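Local coordinates for protein type 3 secretion system pilotin (Salmonella typhimurium, PDB 6XFJ) that pilots the secretin InvG to the outer membrane for assembly of the type III secretion injectisome, which delivers effector proteins into eukaryotic host cells, at the interface of chains A and B. Residues are numbered along the deposited sequence; one frame, centred on the assembly and turned at random. Chains: chain A/B, Type 3 secretion system pilotin.

Contact 1: the interface of chains A and B. Residues chain A 26-27, 30-31, 68, 72; chain B 12, 15-16, 19.
The ring of B:Phe19 lies against A:Ile68, whose CB stands over the centre of one face, 3.8 Å from the ring centroid, a CH-pi contact. At the far end of the ring, CZ approaches the backbone N of A:Ile68 at 3.5 Å, while on the rim atom CD1 meets the methyl CG2 of A:Thr26 at 3.9 Å. The A:Ile68 chain crosses the phenyl obliquely. With CG1 anti to the backbone N (chi1 -163°), its long branch runs beyond the ring, and CD1 packs on B:Phe19 CB at 3.6 Å and on B:Ser16 CA at 3.7 Å.

Toward the N-terminal end of the same B helix, serines face chain A. B:Ser12 holds OG anti to its own N (chi1 172°) and donates to the carbonyl O of A:Lys27 at 3.2 Å, reaching a lone pair in the carbonyl plane at a C=O...donor angle of 121°. B:Ser16 OG, beside its own backbone N, donates to B:Ser12 O at 2.9 Å, so its proton is used within the helix while the oxygen still faces A:Lys27 and A:Ala30. The A:Ala30 methyl fits among the three serines, at 3.5 Å from B:Ser15 OG.

The small serines and A:Ala30 probably allow helix 8-22 of chain B to lie close to helix 25-36 of chain A, with B:Phe19 packed beside the start of helix 68-81. The patch joins two copies of the C-terminal part of the lipoprotein into the crystallised dimer.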
ATOM      1  N   THR A  26      -3.797   3.978  -1.672  1.00  9.66           N
ATOM      2  CA  THR A  26      -2.621   4.650  -1.090  1.00  9.55           C
ATOM      3  C   THR A  26      -2.918   6.113  -0.765  1.00 10.81           C
ATOM      4  O   THR A  26      -2.528   6.583   0.339  1.00 11.65           O
ATOM      5  CB  THR A  26      -1.429   4.496  -2.045  1.00 10.27           C
ATOM      6  OG1 THR A  26      -1.052   3.115  -2.042  1.00 10.16           O
ATOM      7  CG2 THR A  26      -0.210   5.305  -1.659  1.00 11.18           C
ATOM      8  N   LYS A  27      -3.574   6.819  -1.697  1.00  9.99           N
ATOM      9  CA  LYS A  27      -3.905   8.233  -1.434  1.00 11.17           C
ATOM     10  C   LYS A  27      -4.831   8.326  -0.199  1.00 11.50           C
ATOM     11  O   LYS A  27      -4.619   9.235   0.637  1.00 11.35           O
ATOM     12  CB  LYS A  27      -4.433   8.850  -2.731  1.00 13.25           C
ATOM     13  CG  LYS A  27      -3.313   9.179  -3.716  1.00 16.31           C
ATOM     14  CD  LYS A  27      -3.813   9.721  -5.011  1.00 24.84           C
ATOM     15  CE  LYS A  27      -2.746   9.950  -6.053  1.00 29.34           C
ATOM     16  NZ  LYS A  27      -2.593   8.752  -6.917  1.00 35.23           N
ATOM     17  N   ALA A  30      -2.820   7.714   3.012  1.00 11.35           N
ATOM     18  CA  ALA A  30      -1.932   8.833   3.386  1.00 10.95           C
ATOM     19  C   ALA A  30      -2.783   9.927   4.016  1.00 10.96           C
ATOM     20  O   ALA A  30      -2.432  10.500   5.050  1.00 11.80           O
ATOM     21  CB  ALA A  30      -1.154   9.340   2.196  1.00 11.64           C
ATOM     22  N   LEU A  31      -3.945  10.176   3.412  1.00 10.50           N
ATOM     23  CA  LEU A  31      -4.826  11.221   3.979  1.00 14.40           C
ATOM     24  C   LEU A  31      -5.265  10.822   5.391  1.00 16.02           C
ATOM     25  O   LEU A  31      -5.202  11.686   6.331  1.00 14.96           O
ATOM     26  CB  LEU A  31      -6.044  11.410   3.053  1.00 20.00           C
ATOM     27  CG  LEU A  31      -6.732  12.750   3.127  1.00 20.81           C
ATOM     28  CD1 LEU A  31      -5.888  13.822   2.447  1.00 21.29           C
ATOM     29  CD2 LEU A  31      -8.049  12.577   2.432  1.00 25.76           C
ATOM     30  N   ILE A  68       1.380   2.188   2.690  1.00  8.96           N
ATOM     31  CA  ILE A  68       1.835   3.542   3.002  1.00  8.84           C
ATOM     32  C   ILE A  68       1.402   3.930   4.423  1.00  9.44           C
ATOM     33  O   ILE A  68       2.097   4.609   5.128  1.00  8.65           O
ATOM     34  CB  ILE A  68       1.395   4.564   1.960  1.00  9.87           C
ATOM     35  CG1 ILE A  68       2.221   5.821   2.096  1.00  9.55           C
ATOM     36  CG2 ILE A  68      -0.098   4.894   2.061  1.00 10.52           C
ATOM     37  CD1 ILE A  68       2.032   6.866   1.036  1.00  9.90           C
ATOM     38  N   LEU A  72       4.194   5.020   7.113  1.00  9.70           N
ATOM     39  CA  LEU A  72       4.104   6.354   7.770  1.00  9.62           C
ATOM     40  C   LEU A  72       4.011   6.160   9.273  1.00  9.16           C
ATOM     41  O   LEU A  72       4.676   6.914   9.987  1.00  8.99           O
ATOM     42  CB  LEU A  72       2.893   7.144   7.237  1.00 11.02           C
ATOM     43  CG  LEU A  72       3.094   7.668   5.823  1.00 10.02           C
ATOM     44  CD1 LEU A  72       1.744   8.077   5.252  1.00 10.17           C
ATOM     45  CD2 LEU A  72       4.074   8.827   5.782  1.00 10.78           C
TER
ATOM     46  N   SER B  12      -0.351  14.119   1.670  0.53 14.00           N
ATOM     47  CA  SER B  12      -0.779  12.879   0.969  0.53 16.05           C
ATOM     48  C   SER B  12      -0.097  12.851  -0.402  0.53 15.02           C
ATOM     49  O   SER B  12       0.387  11.790  -0.767  0.53 17.93           O
ATOM     50  CB  SER B  12      -2.286  12.721   0.827  0.53 16.84           C
ATOM     51  OG  SER B  12      -2.622  11.609  -0.021  0.53 18.20           O
ATOM     52  N   SER B  15       3.726  12.234   0.009  1.00  9.89           N
ATOM     53  CA  SER B  15       4.067  10.909   0.563  0.50 10.27           C
ATOM     54  C   SER B  15       3.671   9.827  -0.440  1.00  9.86           C
ATOM     55  O   SER B  15       4.418   8.858  -0.630  1.00  9.95           O
ATOM     56  CB  SER B  15       3.496  10.707   1.943  0.50 10.33           C
ATOM     57  OG  SER B  15       2.082  10.758   1.928  0.50 10.09           O
ATOM     58  N   SER B  16       2.498   9.963  -1.071  1.00 10.70           N
ATOM     59  CA  SER B  16       2.028   8.941  -2.027  0.59 10.27           C
ATOM     60  C   SER B  16       2.978   8.925  -3.228  1.00  9.89           C
ATOM     61  O   SER B  16       3.230   7.845  -3.771  1.00 10.22           O
ATOM     62  CB  SER B  16       0.602   9.126  -2.474  0.59 10.62           C
ATOM     63  OG  SER B  16      -0.333   9.047  -1.389  0.59 12.27           O
ATOM     64  N   PHE B  19       5.965   6.893  -2.222  1.00  9.99           N
ATOM     65  CA  PHE B  19       5.680   5.462  -2.065  1.00 10.69           C
ATOM     66  C   PHE B  19       5.464   4.832  -3.447  1.00  8.03           C
ATOM     67  O   PHE B  19       5.892   3.706  -3.727  1.00 10.12           O
ATOM     68  CB  PHE B  19       4.408   5.333  -1.226  1.00 10.70           C
ATOM     69  CG  PHE B  19       4.054   3.925  -0.851  1.00 10.55           C
ATOM     70  CD1 PHE B  19       3.106   3.202  -1.578  1.00 11.58           C
ATOM     71  CD2 PHE B  19       4.595   3.323   0.281  1.00 11.85           C
ATOM     72  CE1 PHE B  19       2.730   1.944  -1.178  1.00 11.03           C
ATOM     73  CE2 PHE B  19       4.226   2.046   0.664  1.00 10.44           C
ATOM     74  CZ  PHE B  19       3.304   1.337  -0.083  1.00  9.64           C
TER

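Contact 2: the interface of chains A and B. Residues chain A 18-19, 23, 25; chain B 55, 58-59.
A:Tyr23 and B:Leu58 meet face to side chain: B:Leu58 CB sits 3.7 Å from the phenol ring centroid, displaced toward the rim, in a CH-pi contact. B:Leu58 lies slanted beneath the tyrosine ring and divides its methyls, CD1 remaining under the tyrosine at 3.8 Å from A:Tyr23 CD1, and CD2 reaching A:Phe19 CD2 at 3.9 Å. Standing at about a right angle to A:Phe19 and A:Ile18, the leucine packs with its methyls against both and against A:Tyr23.

A:Gln25 lays its CB on one face of the A:Phe19 ring, 3.6 Å above the plane and toward the rim, and its CG borders the CD2 branch of B:Leu58. At the edge of the tyrosine, B:Leu59 CG lies in the ring plane. B:Lys55 is extended beyond CG, and its aliphatic stem crosses A:Ile18 at about a right angle, CE lying 3.8 Å from A:Ile18 CD1.

The tyrosine's CG is anti to its carbonyl carbon (chi1 -71°), which sends the ring across the last turn of helix 44-59 of chain B. At its tip the phenolic OH of A:Tyr23 donates to B:Lys55 O at 2.7 Å, with a C=O...donor angle of 113° and the donor tilted 29° from the carbonyl plane.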
ATOM      1  N   ILE A  18      -6.035  -1.488 -10.127  1.00 10.42           N
ATOM      2  CA  ILE A  18      -7.239  -1.547  -9.258  1.00  9.38           C
ATOM      3  C   ILE A  18      -6.984  -0.898  -7.910  1.00  8.71           C
ATOM      4  O   ILE A  18      -7.729  -0.022  -7.442  1.00  9.74           O
ATOM      5  CB  ILE A  18      -7.661  -3.003  -9.101  1.00  9.27           C
ATOM      6  CG1 ILE A  18      -8.167  -3.586 -10.423  1.00  9.26           C
ATOM      7  CG2 ILE A  18      -8.746  -3.139  -8.010  1.00  9.15           C
ATOM      8  CD1 ILE A  18      -8.332  -5.081 -10.397  1.00 10.41           C
ATOM      9  N   PHE A  19      -5.844  -1.241  -7.305  1.00  9.46           N
ATOM     10  CA  PHE A  19      -5.503  -0.703  -5.966  1.00 10.33           C
ATOM     11  C   PHE A  19      -5.280   0.810  -6.015  1.00  9.20           C
ATOM     12  O   PHE A  19      -5.745   1.541  -5.132  1.00  9.45           O
ATOM     13  CB  PHE A  19      -4.256  -1.444  -5.479  1.00 10.04           C
ATOM     14  CG  PHE A  19      -3.920  -1.196  -4.042  1.00  9.33           C
ATOM     15  CD1 PHE A  19      -2.955  -0.251  -3.702  1.00  8.87           C
ATOM     16  CD2 PHE A  19      -4.430  -1.992  -3.040  1.00 10.05           C
ATOM     17  CE1 PHE A  19      -2.613  -0.073  -2.382  1.00  9.61           C
ATOM     18  CE2 PHE A  19      -4.129  -1.789  -1.719  1.00 10.17           C
ATOM     19  CZ  PHE A  19      -3.131  -0.880  -1.396  1.00  9.63           C
ATOM     20  N   TYR A  23      -9.528   2.197  -6.570  1.00 10.98           N
ATOM     21  CA  TYR A  23      -9.810   2.347  -5.142  1.00 10.90           C
ATOM     22  C   TYR A  23      -9.098   3.519  -4.487  1.00 11.45           C
ATOM     23  O   TYR A  23      -9.440   3.888  -3.376  1.00 12.05           O
ATOM     24  CB  TYR A  23      -9.606   1.043  -4.396  1.00 10.52           C
ATOM     25  CG  TYR A  23     -10.614  -0.033  -4.637  1.00 11.42           C
ATOM     26  CD1 TYR A  23     -10.645  -0.791  -5.789  1.00 10.78           C
ATOM     27  CD2 TYR A  23     -11.675  -0.186  -3.749  1.00 10.90           C
ATOM     28  CE1 TYR A  23     -11.601  -1.771  -5.998  1.00 10.32           C
ATOM     29  CE2 TYR A  23     -12.623  -1.178  -3.929  1.00 10.25           C
ATOM     30  CZ  TYR A  23     -12.596  -1.946  -5.068  1.00  9.96           C
ATOM     31  OH  TYR A  23     -13.530  -2.943  -5.252  1.00 10.96           O
ATOM     32  N   GLN A  25      -6.365   3.519  -2.910  1.00 10.68           N
ATOM     33  CA  GLN A  25      -6.083   3.051  -1.526  1.00 10.77           C
ATOM     34  C   GLN A  25      -4.895   3.806  -0.914  1.00  9.42           C
ATOM     35  O   GLN A  25      -4.943   4.085   0.267  1.00 10.59           O
ATOM     36  CB  GLN A  25      -5.835   1.555  -1.438  1.00 12.55           C
ATOM     37  CG  GLN A  25      -6.967   0.624  -1.625  1.00 16.65           C
ATOM     38  CD  GLN A  25      -8.098   0.865  -0.662  1.00 16.98           C
ATOM     39  OE1 GLN A  25      -9.023   1.572  -0.982  1.00 21.28           O
ATOM     40  NE2 GLN A  25      -8.045   0.235   0.492  1.00 15.46           N
TER
ATOM     41  N   LYS B  55     -11.339  -7.244  -5.138  1.00  8.96           N
ATOM     42  CA  LYS B  55     -12.220  -6.057  -5.197  1.00  9.62           C
ATOM     43  C   LYS B  55     -13.154  -6.066  -3.976  1.00 10.03           C
ATOM     44  O   LYS B  55     -13.455  -4.973  -3.452  1.00 10.05           O
ATOM     45  CB  LYS B  55     -12.958  -6.072  -6.533  1.00  9.56           C
ATOM     46  CG  LYS B  55     -12.065  -5.686  -7.690  1.00 10.42           C
ATOM     47  CD  LYS B  55     -12.847  -5.874  -8.968  1.00 15.20           C
ATOM     48  CE  LYS B  55     -12.036  -5.764 -10.224  1.00 20.93           C
ATOM     49  NZ  LYS B  55     -12.865  -6.142 -11.393  1.00 26.28           N
ATOM     50  N   LEU B  58     -11.059  -4.924  -0.887  1.00 12.74           N
ATOM     51  CA  LEU B  58     -10.736  -3.492  -0.894  1.00 11.68           C
ATOM     52  C   LEU B  58     -11.940  -2.630  -0.514  1.00 10.62           C
ATOM     53  O   LEU B  58     -11.741  -1.463  -0.194  1.00 12.20           O
ATOM     54  CB  LEU B  58     -10.158  -3.090  -2.233  1.00 10.81           C
ATOM     55  CG  LEU B  58      -8.798  -3.706  -2.558  1.00 10.08           C
ATOM     56  CD1 LEU B  58      -8.405  -3.215  -3.943  1.00 11.41           C
ATOM     57  CD2 LEU B  58      -7.712  -3.378  -1.518  1.00 11.22           C
ATOM     58  N   LEU B  59     -13.143  -3.184  -0.491  1.00 11.21           N
ATOM     59  CA  LEU B  59     -14.359  -2.432  -0.078  1.00 13.23           C
ATOM     60  C   LEU B  59     -14.468  -2.419   1.445  1.00 14.18           C
ATOM     61  O   LEU B  59     -15.238  -1.622   1.997  1.00 16.56           O
ATOM     62  CB  LEU B  59     -15.602  -3.077  -0.690  1.00 13.06           C
ATOM     63  CG  LEU B  59     -15.853  -2.702  -2.139  1.00 12.73           C
ATOM     64  CD1 LEU B  59     -16.956  -3.585  -2.731  1.00 13.74           C
ATOM     65  CD2 LEU B  59     -16.280  -1.261  -2.250  1.00 16.40           C
TER

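Contact 3: the interface of chains A and B. Residues chain A 7-9, 12; chain B 30-31, 34-35, 41.
Apolar contacts centre on A:Ala8, which buries more surface here than any other residue of the patch. The A:Ala8 methyl CB is met by B:Met41 CE at 3.7 Å, by B:Leu31 CD1 at 3.8 Å and by B:Phe34 CB at 4.0 Å, so three side chains converge on one small group. Chi1 (-75°) lays CG of B:Met41 against A:Ser7 C, the carbonyl carbon, at 3.4 Å, and the bends at chi2 and chi3 bring the terminal methyl back onto A:Ala8. B:Leu31, with CG anti to its backbone N (chi1 -178°), approaches the same alanine with its CD1 branch. B:Phe34 offers the ring atom CD2 to A:Ser12 CA, while A:Ser12 CA also rests near the B:Ala30 methyl CB at 3.9 Å.

Two hydrogen bonds form within chain A. A:Ser12 OG donates to A:Ala8 O at 2.8 Å, coming from above the carbonyl plane rather than along a lone pair. A:Ser7 OG and A:Ser9 OG pair at 2.8 Å, linking the residue before the helix to its first turn. An additional approach of A:Ser12 OG to the backbone N of B:Leu31 is doubtful, because the same oxygen sits implausibly near B:Leu31 CA.

In the fold, the patch sets the first turns of helix 8-22 of one chain on helix 25-36 of the other, with the short helix 39-42 supporting the N-terminal end.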
ATOM      1  N   SER A   7       1.291 -13.584 -17.823  1.00 38.17           N
ATOM      2  CA  SER A   7       2.564 -13.304 -17.088  1.00 28.43           C
ATOM      3  C   SER A   7       2.276 -12.701 -15.709  1.00 25.15           C
ATOM      4  O   SER A   7       1.218 -12.054 -15.495  1.00 23.38           O
ATOM      5  CB  SER A   7       3.449 -12.385 -17.882  1.00 32.00           C
ATOM      6  OG  SER A   7       2.996 -11.042 -17.760  1.00 31.89           O
ATOM      7  N   ALA A   8       3.234 -12.857 -14.800  1.00 20.94           N
ATOM      8  CA  ALA A   8       3.175 -12.233 -13.466  1.00 18.41           C
ATOM      9  C   ALA A   8       3.118 -10.723 -13.668  1.00 16.29           C
ATOM     10  O   ALA A   8       2.360 -10.092 -12.938  1.00 16.94           O
ATOM     11  CB  ALA A   8       4.392 -12.614 -12.644  1.00 20.36           C
ATOM     12  N   SER A   9       3.833 -10.143 -14.623  1.00 17.47           N
ATOM     13  CA  SER A   9       3.831  -8.676 -14.829  1.00 19.04           C
ATOM     14  C   SER A   9       2.431  -8.201 -15.254  1.00 16.87           C
ATOM     15  O   SER A   9       1.977  -7.137 -14.818  1.00 18.58           O
ATOM     16  CB  SER A   9       4.851  -8.232 -15.843  1.00 21.61           C
ATOM     17  OG  SER A   9       4.699  -8.975 -17.042  1.00 33.61           O
ATOM     18  N   SER A  12       0.186  -8.322 -12.231  1.00 12.62           N
ATOM     19  CA  SER A  12       0.680  -7.292 -11.281  0.58 12.82           C
ATOM     20  C   SER A  12       0.165  -5.912 -11.699  1.00 12.10           C
ATOM     21  O   SER A  12      -0.248  -5.084 -10.832  1.00 11.89           O
ATOM     22  CB  SER A  12       2.174  -7.263 -11.239  0.58 13.64           C
ATOM     23  OG  SER A  12       2.637  -8.474 -10.717  0.58 17.46           O
TER
ATOM     24  N   ALA B  30       2.822  -6.352  -5.761  1.00  9.34           N
ATOM     25  CA  ALA B  30       1.971  -7.150  -6.642  1.00  9.75           C
ATOM     26  C   ALA B  30       2.797  -8.180  -7.386  1.00 11.02           C
ATOM     27  O   ALA B  30       2.397  -9.357  -7.453  1.00 10.90           O
ATOM     28  CB  ALA B  30       1.215  -6.257  -7.598  1.00 11.71           C
ATOM     29  N   LEU B  31       3.938  -7.774  -7.937  1.00 11.19           N
ATOM     30  CA  LEU B  31       4.802  -8.733  -8.663  1.00 12.09           C
ATOM     31  C   LEU B  31       5.233  -9.839  -7.688  1.00 12.74           C
ATOM     32  O   LEU B  31       5.200 -11.036  -8.081  1.00 13.69           O
ATOM     33  CB  LEU B  31       5.992  -7.999  -9.275  1.00 13.36           C
ATOM     34  CG  LEU B  31       6.899  -8.901 -10.088  1.00 16.12           C
ATOM     35  CD1 LEU B  31       6.186  -9.547 -11.244  1.00 16.82           C
ATOM     36  CD2 LEU B  31       8.080  -8.121 -10.619  1.00 17.39           C
ATOM     37  N   PHE B  34       2.406 -12.392  -7.241  1.00 11.37           N
ATOM     38  CA  PHE B  34       2.142 -13.265  -8.415  1.00 11.62           C
ATOM     39  C   PHE B  34       3.299 -14.232  -8.647  1.00 13.27           C
ATOM     40  O   PHE B  34       3.040 -15.367  -8.974  1.00 14.30           O
ATOM     41  CB  PHE B  34       1.756 -12.433  -9.633  1.00 11.38           C
ATOM     42  CG  PHE B  34       0.330 -11.971  -9.502  1.00 10.57           C
ATOM     43  CD1 PHE B  34      -0.718 -12.879  -9.582  1.00 10.34           C
ATOM     44  CD2 PHE B  34       0.035 -10.653  -9.197  1.00  9.79           C
ATOM     45  CE1 PHE B  34      -2.040 -12.468  -9.425  1.00 10.78           C
ATOM     46  CE2 PHE B  34      -1.274 -10.271  -8.997  1.00 10.64           C
ATOM     47  CZ  PHE B  34      -2.290 -11.174  -9.098  1.00 11.05           C
ATOM     48  N   GLN B  35       4.526 -13.804  -8.355  1.00 14.62           N
ATOM     49  CA  GLN B  35       5.689 -14.726  -8.478  1.00 17.32           C
ATOM     50  C   GLN B  35       5.531 -15.880  -7.483  1.00 15.28           C
ATOM     51  O   GLN B  35       5.953 -17.006  -7.819  1.00 17.58           O
ATOM     52  CB  GLN B  35       7.011 -13.980  -8.301  1.00 18.44           C
ATOM     53  CG  GLN B  35       7.266 -13.023  -9.455  1.00 19.96           C
ATOM     54  CD  GLN B  35       8.479 -12.148  -9.232  1.00 22.61           C
ATOM     55  OE1 GLN B  35       8.842 -11.848  -8.095  1.00 28.32           O
ATOM     56  NE2 GLN B  35       9.115 -11.713 -10.317  1.00 26.18           N
ATOM     57  N   MET B  41      -1.376 -17.300 -13.101  1.00 16.34           N
ATOM     58  CA  MET B  41      -0.960 -17.119 -14.509  1.00 17.22           C
ATOM     59  C   MET B  41      -1.330 -18.362 -15.332  1.00 18.79           C
ATOM     60  O   MET B  41      -1.359 -18.253 -16.554  1.00 23.34           O
ATOM     61  CB  MET B  41       0.542 -16.851 -14.592  1.00 20.43           C
ATOM     62  CG  MET B  41       0.905 -15.446 -14.150  1.00 23.84           C
ATOM     63  SD  MET B  41       1.164 -15.282 -12.381  1.00 26.29           S
ATOM     64  CE  MET B  41       2.843 -15.922 -12.322  1.00 31.23           C
TER

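Between the centres of their C-alpha atoms, contacts 1 and 2 are about 15 Å apart, contacts 2 and 3 about 17 Å, and contacts 1 and 3 about 23 Å. Helix 8-22 takes part in all three: its first turns in contact 3, residues 12 to 19 in contact 1 and its last turns in contact 2, residue 19 serving contacts 1 and 2 in opposite chains. Contacts 1 and 3 are partly two-fold mates sharing residues 12, 30 and 31, though the hydroxyl of residue 12 adopts different rotamers, so symmetry is inexact there. Each copy packs its helix 8-22 against the partner, consistent with an intertwined dimer.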